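Local coordinates for protein LRA-12 (Uncultured bacterium, PDB 5AEB) that hydrolyses beta-lactam antibiotics, carbapenems among them, as a class B3 metallo-beta-lactamase that holds two zinc ions, at residues Ser59-Gln62 / Ile63-Ile67; Asn14-Trp17 / Ser18-Tyr21; Thr172-Gln176 / Arg177-Ile181. All coordinates share one frame; numbering follows the deposited sequence.

Contact 1 (Ser59-Gln62 / Ile63-Ile67)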
loop_
_atom_site.group_PDB
_atom_site.type_symbol
_atom_site.label_atom_id
_atom_site.label_comp_id
_atom_site.label_asym_id
_atom_site.label_seq_id
_atom_site.Cartn_x
_atom_site.Cartn_y
_atom_site.Cartn_z
ATOM N N SER A 59 -12.781 7.445 -4.096
ATOM C CA SER A 59 -12.264 6.312 -4.880
ATOM C C SER A 59 -13.081 4.998 -4.765
ATOM O O SER A 59 -12.888 4.068 -5.565
ATOM C CB SER A 59 -10.799 6.042 -4.502
ATOM O OG SER A 59 -10.714 5.511 -3.174
ATOM N N ALA A 60 -13.968 4.899 -3.779
ATOM C CA ALA A 60 -14.730 3.670 -3.619
ATOM C C ALA A 60 -15.492 3.229 -4.883
ATOM O O ALA A 60 -15.494 2.031 -5.218
ATOM C CB ALA A 60 -15.650 3.750 -2.422
ATOM N N LEU A 61 -16.098 4.180 -5.599
ATOM C CA LEU A 61 -16.764 3.871 -6.888
ATOM C C LEU A 61 -15.833 3.198 -7.919
ATOM O O LEU A 61 -16.168 2.145 -8.468
ATOM C CB LEU A 61 -17.421 5.117 -7.490
ATOM C CG LEU A 61 -18.068 5.046 -8.896
ATOM C CD1 LEU A 61 -19.102 3.906 -9.011
ATOM C CD2 LEU A 61 -18.680 6.409 -9.256
ATOM N N GLN A 62 -14.667 3.806 -8.166
ATOM C CA GLN A 62 -13.711 3.282 -9.137
ATOM C C GLN A 62 -13.251 1.887 -8.764
ATOM O O GLN A 62 -13.118 1.045 -9.624
ATOM C CB GLN A 62 -12.457 4.155 -9.178
ATOM C CG GLN A 62 -12.542 5.388 -10.030
ATOM C CD GLN A 62 -11.294 6.219 -9.835
ATOM O OE1 GLN A 62 -10.187 5.766 -10.149
ATOM N NE2 GLN A 62 -11.450 7.412 -9.266
ATOM N N ILE A 63 -12.933 1.688 -7.489
ATOM C CA ILE A 63 -12.483 0.389 -6.979
ATOM C C ILE A 63 -13.513 -0.731 -7.233
ATOM O O ILE A 63 -13.174 -1.768 -7.823
ATOM C CB ILE A 63 -12.083 0.482 -5.483
ATOM C CG1 ILE A 63 -10.829 1.334 -5.352
ATOM C CG2 ILE A 63 -11.851 -0.914 -4.886
ATOM C CD1 ILE A 63 -10.685 2.030 -4.013
ATOM N N LYS A 64 -14.768 -0.484 -6.834
ATOM C CA LYS A 64 -15.858 -1.429 -7.083
ATOM C C LYS A 64 -15.974 -1.708 -8.583
ATOM O O LYS A 64 -16.122 -2.866 -8.977
ATOM C CB LYS A 64 -17.215 -0.931 -6.547
ATOM C CG LYS A 64 -17.193 -0.361 -5.126
ATOM C CD LYS A 64 -18.397 -0.729 -4.246
ATOM C CE LYS A 64 -19.771 -0.364 -4.784
ATOM N NZ LYS A 64 -20.388 0.776 -4.053
ATOM N N ASN A 65 -15.884 -0.655 -9.400
ATOM C CA ASN A 65 -16.009 -0.780 -10.860
ATOM C C ASN A 65 -14.858 -1.581 -11.446
ATOM O O ASN A 65 -15.078 -2.443 -12.307
ATOM C CB ASN A 65 -16.038 0.587 -11.541
ATOM C CG ASN A 65 -17.366 1.299 -11.385
ATOM O OD1 ASN A 65 -18.393 0.691 -11.039
ATOM N ND2 ASN A 65 -17.354 2.609 -11.628
ATOM N N ASN A 66 -13.635 -1.263 -10.997
ATOM C CA ASN A 66 -12.430 -1.957 -11.451
ATOM C C ASN A 66 -12.485 -3.447 -11.173
ATOM O O ASN A 66 -12.153 -4.252 -12.031
ATOM C CB ASN A 66 -11.166 -1.343 -10.830
ATOM C CG ASN A 66 -10.886 0.053 -11.329
ATOM O OD1 ASN A 66 -11.453 0.482 -12.332
ATOM N ND2 ASN A 66 -10.009 0.779 -10.629
ATOM N N ILE A 67 -12.928 -3.816 -9.979
ATOM C CA ILE A 67 -13.047 -5.222 -9.603
ATOM C C ILE A 67 -14.054 -5.941 -10.513
ATOM O O ILE A 67 -13.792 -7.069 -10.978
ATOM C CB ILE A 67 -13.478 -5.384 -8.134
ATOM C CG1 ILE A 67 -12.397 -4.874 -7.178
ATOM C CG2 ILE A 67 -13.804 -6.843 -7.836
ATOM C CD1 ILE A 67 -12.905 -4.651 -5.764
HETATM O O HOH W 1 -9.218 3.700 -11.453
#
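Ser59 O, Ala60 O, Leu61 O and Gln62 O accept from the backbone N of Ile63, Lys64, Asn65 and Asn66 in turn, the i to i+4 pattern of an alpha-helix. These are the opening turns of the helix in a beta-alpha-beta unit, between strands 48-52 and 77-81. The bond from Asn66 N to Gln62 O is the shortest of the four, 2.7 Å. With CG1 of Ile63 beside the backbone N (chi1 -68°) and the chain extended at chi2, Ile63 CD1 reaches back to Ser59, 3.6 Å from Ser59 OG. That hydroxyl bonds to Leu56 O. The side chains of Leu61 and Asn65 slant across one another, with Leu61 CD1 3.4 Å from Asn65 ND2. Ile63 and Lys64 also pack on helix 93-100. On another side, Gln62 and Asn66 are one turn apart and share a water. It lies 2.6 Å from Gln62 OE1 and accepts from Asn66 ND2 at 3.1 Å. The same Asn66 ND2 also bonds to Ile33 O.

Contact 2 (Asn14-Trp17 / Ser18-Tyr21)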
loop_
_atom_site.group_PDB
_atom_site.type_symbol
_atom_site.label_atom_id
_atom_site.label_comp_id
_atom_site.label_asym_id
_atom_site.label_seq_id
_atom_site.Cartn_x
_atom_site.Cartn_y
_atom_site.Cartn_z
ATOM N N ASN A 14 -2.868 17.139 -6.683
ATOM C CA ASN A 14 -2.454 16.241 -7.764
ATOM C C ASN A 14 -3.647 15.505 -8.380
ATOM O O ASN A 14 -4.142 14.525 -7.810
ATOM C CB ASN A 14 -1.450 15.236 -7.178
ATOM C CG ASN A 14 -0.837 14.316 -8.214
ATOM O OD1 ASN A 14 -1.385 14.071 -9.292
ATOM N ND2 ASN A 14 0.311 13.780 -7.872
ATOM N N ALA A 15 -4.095 15.965 -9.541
ATOM C CA ALA A 15 -5.253 15.383 -10.232
ATOM C C ALA A 15 -5.161 13.872 -10.484
ATOM O O ALA A 15 -6.181 13.197 -10.528
ATOM C CB ALA A 15 -5.521 16.107 -11.542
ATOM N N ASP A 16 -3.949 13.356 -10.672
ATOM C CA ASP A 16 -3.723 11.918 -10.894
ATOM C C ASP A 16 -4.163 11.020 -9.720
ATOM O O ASP A 16 -4.367 9.816 -9.912
ATOM C CB ASP A 16 -2.244 11.648 -11.246
ATOM C CG ASP A 16 -1.886 12.089 -12.672
ATOM O OD1 ASP A 16 -2.805 12.406 -13.460
ATOM O OD2 ASP A 16 -0.683 12.119 -13.020
ATOM N N TRP A 17 -4.302 11.593 -8.517
ATOM C CA TRP A 17 -4.782 10.823 -7.372
ATOM C C TRP A 17 -6.198 10.352 -7.568
ATOM O O TRP A 17 -6.537 9.261 -7.182
ATOM C CB TRP A 17 -4.625 11.617 -6.085
ATOM C CG TRP A 17 -3.199 11.677 -5.572
ATOM C CD1 TRP A 17 -2.016 11.383 -6.264
ATOM C CD2 TRP A 17 -2.752 12.086 -4.229
ATOM N NE1 TRP A 17 -0.923 11.550 -5.448
ATOM C CE2 TRP A 17 -1.284 11.992 -4.236
ATOM C CE3 TRP A 17 -3.394 12.533 -3.083
ATOM C CZ2 TRP A 17 -0.516 12.305 -3.114
ATOM C CZ3 TRP A 17 -2.613 12.827 -1.957
ATOM C CH2 TRP A 17 -1.208 12.727 -1.977
ATOM N N SER A 18 -7.039 11.155 -8.196
ATOM C CA SER A 18 -8.419 10.755 -8.447
ATOM C C SER A 18 -8.687 10.329 -9.887
ATOM O O SER A 18 -9.744 9.787 -10.175
ATOM C CB SER A 18 -9.371 11.887 -8.059
ATOM O OG SER A 18 -9.013 13.037 -8.799
ATOM N N LYS A 19 -7.728 10.554 -10.784
ATOM C CA LYS A 19 -7.870 10.165 -12.185
ATOM C C LYS A 19 -8.083 8.640 -12.379
ATOM O O LYS A 19 -7.255 7.852 -11.961
ATOM C CB LYS A 19 -6.640 10.659 -12.947
ATOM C CG LYS A 19 -6.672 10.437 -14.451
ATOM C CD LYS A 19 -5.641 11.318 -15.121
ATOM C CE LYS A 19 -5.748 11.222 -16.642
ATOM N NZ LYS A 19 -5.022 10.029 -17.157
ATOM N N PRO A 20 -9.204 8.219 -12.994
ATOM C CA PRO A 20 -9.402 6.763 -13.201
ATOM C C PRO A 20 -8.372 6.132 -14.132
ATOM O O PRO A 20 -7.861 6.786 -15.042
ATOM C CB PRO A 20 -10.798 6.669 -13.850
ATOM C CG PRO A 20 -11.133 8.068 -14.301
ATOM C CD PRO A 20 -10.417 8.991 -13.349
ATOM N N TYR A 21 -8.085 4.859 -13.903
ATOM C CA TYR A 21 -7.120 4.137 -14.699
ATOM C C TYR A 21 -7.661 2.738 -14.937
ATOM O O TYR A 21 -8.251 2.134 -14.046
ATOM C CB TYR A 21 -5.767 4.062 -13.983
ATOM C CG TYR A 21 -4.708 3.399 -14.824
ATOM C CD1 TYR A 21 -4.048 4.114 -15.822
ATOM C CD2 TYR A 21 -4.390 2.045 -14.652
ATOM C CE1 TYR A 21 -3.091 3.513 -16.607
ATOM C CE2 TYR A 21 -3.425 1.432 -15.445
ATOM C CZ TYR A 21 -2.783 2.178 -16.416
ATOM O OH TYR A 21 -1.838 1.602 -17.214
HETATM O O HOH W 2 -6.937 14.378 -7.295
HETATM O O HOH W 3 -2.369 11.413 -16.603
#
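Asp16 and Lys19 lie side by side and point the same way. The carboxylate touches the aliphatic part of the lysine: Asp16 OD1 is 3.5 Å from Lys19 CD. The charged ends do not meet, since Lys19 NZ stays 4.9 Å from Asp16 OD1. A water stands between them. It accepts from Lys19 NZ at 3.0 Å and gives only a weak bond to Asp16 OD1. The lysine chain is extended through its first three torsions and bends only at the last (chi4 -83°), which swings NZ toward that water. The attraction between the two charges is probably modest.

The backbone that carries them is a short run of turns. Ala15 O accepts from Ser18 N at 3.2 Å and, weakly, from Lys19 N. Asn14 starts the run with an Asx turn: its OD1 accepts from Asp16 N at 3.0 Å. Asn14 CB also rests on one face of the Trp17 indole, 4.0 Å above the plane and toward the rim. A second water links Asn14 O to Ser18 OG and so ties the two ends of the turn together.

The Trp17 side chain leaves the backbone away from the residues after it; it lies about 5 Å from a zinc ion and probably forms part of the wall of the metal site. Its ring meets that of His227 with the planes at about 45°, and its side chain is about 4 Å from that of Asp88, both zinc ligands. Trp17 O accepts from Thr35 OG1, and backbone bonds of Asp16 to Asp37 and Lys19 to Tyr36 further join the segment to the loop between strands 30-32 and 41-45, with helix 87-90 against Trp17 and strand 24-27 following later in the chain.

Contact 3 (Thr172-Gln176 / Arg177-Ile181). With SO4 (sulfate ion), chain F.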
loop_
_atom_site.group_PDB
_atom_site.type_symbol
_atom_site.label_atom_id
_atom_site.label_comp_id
_atom_site.label_asym_id
_atom_site.label_seq_id
_atom_site.Cartn_x
_atom_site.Cartn_y
_atom_site.Cartn_z
ATOM N N THR A 172 2.768 -15.722 -6.167
ATOM C CA THR A 172 1.678 -16.129 -7.050
ATOM C C THR A 172 2.197 -16.958 -8.193
ATOM O O THR A 172 3.394 -16.966 -8.469
ATOM C CB THR A 172 1.065 -14.986 -7.863
ATOM O OG1 THR A 172 1.686 -13.746 -7.566
ATOM C CG2 THR A 172 -0.391 -14.933 -7.690
ATOM N N LYS A 173 1.273 -17.563 -8.928
ATOM C CA LYS A 173 1.626 -18.273 -10.138
ATOM C C LYS A 173 0.626 -18.011 -11.270
ATOM O O LYS A 173 -0.569 -17.775 -11.033
ATOM C CB LYS A 173 1.747 -19.766 -9.846
ATOM C CG LYS A 173 0.442 -20.405 -9.393
ATOM C CD LYS A 173 0.561 -21.919 -9.290
ATOM C CE LYS A 173 1.274 -22.366 -8.022
ATOM N NZ LYS A 173 1.540 -23.837 -8.064
ATOM N N ASP A 174 1.133 -18.006 -12.497
ATOM C CA ASP A 174 0.297 -18.202 -13.661
ATOM C C ASP A 174 0.475 -19.662 -14.114
ATOM O O ASP A 174 0.960 -20.478 -13.332
ATOM C CB ASP A 174 0.603 -17.155 -14.744
ATOM C CG ASP A 174 2.066 -17.135 -15.185
ATOM O OD1 ASP A 174 2.731 -18.205 -15.175
ATOM O OD2 ASP A 174 2.535 -16.041 -15.589
ATOM N N GLU A 175 0.081 -20.004 -15.345
ATOM C CA GLU A 175 0.201 -21.393 -15.822
ATOM C C GLU A 175 1.620 -21.830 -16.193
ATOM O O GLU A 175 1.879 -23.030 -16.316
ATOM C CB GLU A 175 -0.738 -21.667 -16.995
ATOM C CG GLU A 175 -2.120 -22.141 -16.576
ATOM C CD GLU A 175 -3.074 -22.271 -17.752
ATOM O OE1 GLU A 175 -2.617 -22.612 -18.875
ATOM O OE2 GLU A 175 -4.283 -22.031 -17.553
ATOM N N GLN A 176 2.525 -20.866 -16.357
ATOM C CA GLN A 176 3.913 -21.143 -16.748
ATOM C C GLN A 176 4.933 -21.006 -15.616
ATOM O O GLN A 176 5.963 -21.685 -15.606
ATOM C CB GLN A 176 4.322 -20.230 -17.915
ATOM C CG GLN A 176 3.691 -20.597 -19.262
ATOM C CD GLN A 176 4.026 -22.018 -19.728
ATOM O OE1 GLN A 176 5.168 -22.478 -19.607
ATOM N NE2 GLN A 176 3.027 -22.718 -20.267
ATOM N N ARG A 177 4.637 -20.137 -14.655
ATOM C CA ARG A 177 5.637 -19.690 -13.707
ATOM C C ARG A 177 5.076 -19.093 -12.408
ATOM O O ARG A 177 3.981 -18.508 -12.385
ATOM C CB ARG A 177 6.561 -18.671 -14.405
ATOM C CG ARG A 177 7.499 -17.961 -13.470
ATOM C CD ARG A 177 8.615 -17.255 -14.198
ATOM N NE ARG A 177 9.460 -16.604 -13.207
ATOM C CZ ARG A 177 10.462 -15.790 -13.492
ATOM N NH1 ARG A 177 10.754 -15.495 -14.752
ATOM N NH2 ARG A 177 11.149 -15.252 -12.509
ATOM N N SER A 178 5.866 -19.267 -11.348
ATOM C CA SER A 178 5.640 -18.706 -10.039
ATOM C C SER A 178 6.483 -17.400 -9.864
ATOM O O SER A 178 7.602 -17.289 -10.395
ATOM C CB SER A 178 5.958 -19.777 -8.991
ATOM O OG SER A 178 5.572 -19.397 -7.685
ATOM N N TYR A 179 5.914 -16.403 -9.180
ATOM C CA TYR A 179 6.573 -15.104 -8.946
ATOM C C TYR A 179 6.522 -14.709 -7.475
ATOM O O TYR A 179 5.488 -14.850 -6.805
ATOM C CB TYR A 179 5.917 -13.976 -9.735
ATOM C CG TYR A 179 5.938 -14.142 -11.222
ATOM C CD1 TYR A 179 7.022 -13.710 -11.956
ATOM C CD2 TYR A 179 4.866 -14.739 -11.898
ATOM C CE1 TYR A 179 7.052 -13.854 -13.337
ATOM C CE2 TYR A 179 4.887 -14.904 -13.282
ATOM C CZ TYR A 179 5.993 -14.444 -13.992
ATOM O OH TYR A 179 6.077 -14.562 -15.356
ATOM N N ARG A 180 7.644 -14.203 -6.983
ATOM C CA ARG A 180 7.704 -13.675 -5.638
ATOM C C ARG A 180 7.437 -12.160 -5.757
ATOM O O ARG A 180 8.207 -11.428 -6.370
ATOM C CB ARG A 180 9.079 -14.024 -5.054
ATOM C CG ARG A 180 9.473 -13.302 -3.782
ATOM C CD ARG A 180 8.721 -13.773 -2.555
ATOM N NE ARG A 180 8.689 -15.224 -2.403
ATOM C CZ ARG A 180 9.467 -15.937 -1.596
ATOM N NH1 ARG A 180 10.392 -15.345 -0.861
ATOM N NH2 ARG A 180 9.315 -17.261 -1.545
ATOM N N ILE A 181 6.331 -11.699 -5.196
ATOM C CA ILE A 181 5.918 -10.310 -5.337
ATOM C C ILE A 181 6.133 -9.549 -4.018
ATOM O O ILE A 181 5.733 -10.036 -2.974
ATOM C CB ILE A 181 4.414 -10.227 -5.668
ATOM C CG1 ILE A 181 4.051 -11.121 -6.885
ATOM C CG2 ILE A 181 3.980 -8.770 -5.813
ATOM C CD1 ILE A 181 4.263 -10.448 -8.223
HETATM S S SO4 F . -2.301 -17.797 -17.422
HETATM O O1 SO4 F . -1.288 -18.830 -17.742
HETATM O O2 SO4 F . -2.980 -18.202 -16.156
HETATM O O3 SO4 F . -3.273 -17.676 -18.539
HETATM O O4 SO4 F . -1.621 -16.482 -17.299
#
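Thr172 and Tyr179 are joined by two backbone bonds, Thr172 N to Tyr179 O at 2.9 Å and Tyr179 N to Thr172 O at 2.7 Å. Thr172 O also takes a weak bond from Ser178 OG and a CA-H...O contact from Ser178 CA. Thr172 OG1 has no polar partner in the model, although it is buried. It lies 3.6 Å from Ile181 CG1, the two side chains slanting past each other.

Beyond the non-hydrogen-bonded pair Lys173-Ser178, Asp174 N gives to Arg177 O at 2.9 Å. This is the tip of the antiparallel beta hairpin formed by strands 166-173 and 178-184. Asp174 shapes the turn with its side chain. CG sits between its backbone N and carbonyl carbon (chi1 57°), which brings OD1 over the loop. There OD1 accepts from Gln176 N, an Asx turn, and from Arg177 N at 2.8 Å. Gln176 N comes from above the carboxylate plane, Arg177 N nearly in line with the C-O bond.

The other oxygen, OD2, bonds to Tyr243 OH. It also meets the edge of the Tyr179 ring, 3.5 Å from CE2, with carboxylate and ring almost perpendicular (88°). Arg177 CG lies 3.9 Å above one face of that ring, toward the rim. Glu175 N donates to O1 of a sulfate ion at 3.0 Å, and Arg25 NH1 binds the same ion, which is probably from the crystallisation liquor.

How the contacts relate
Contacts 1 and 2 are neighbours, and contact 3 is remote from both, its nearest atoms about 16 Å away. Gln62 of contact 1 reaches the 18-21 segment: NE2 makes a weak bond to Ser18 O, 3.1 Å away, and OE1 packs against Pro20 CA. Contact 1 is partly buried and rests on regular helix bonds, with Ala60, Ile63 and Lys64 against helix 93-100. Contact 2 is a surface contact, yet its tryptophan is the closest of all to the zinc site. Contact 3, partly buried too, joins neighbouring strands of the five-stranded sheet; the helix of contact 1 links two of the seven-stranded one. Contacts 2 and 3 each contain an Asx turn, from amide and carboxylate; contact 2 adds bridging waters.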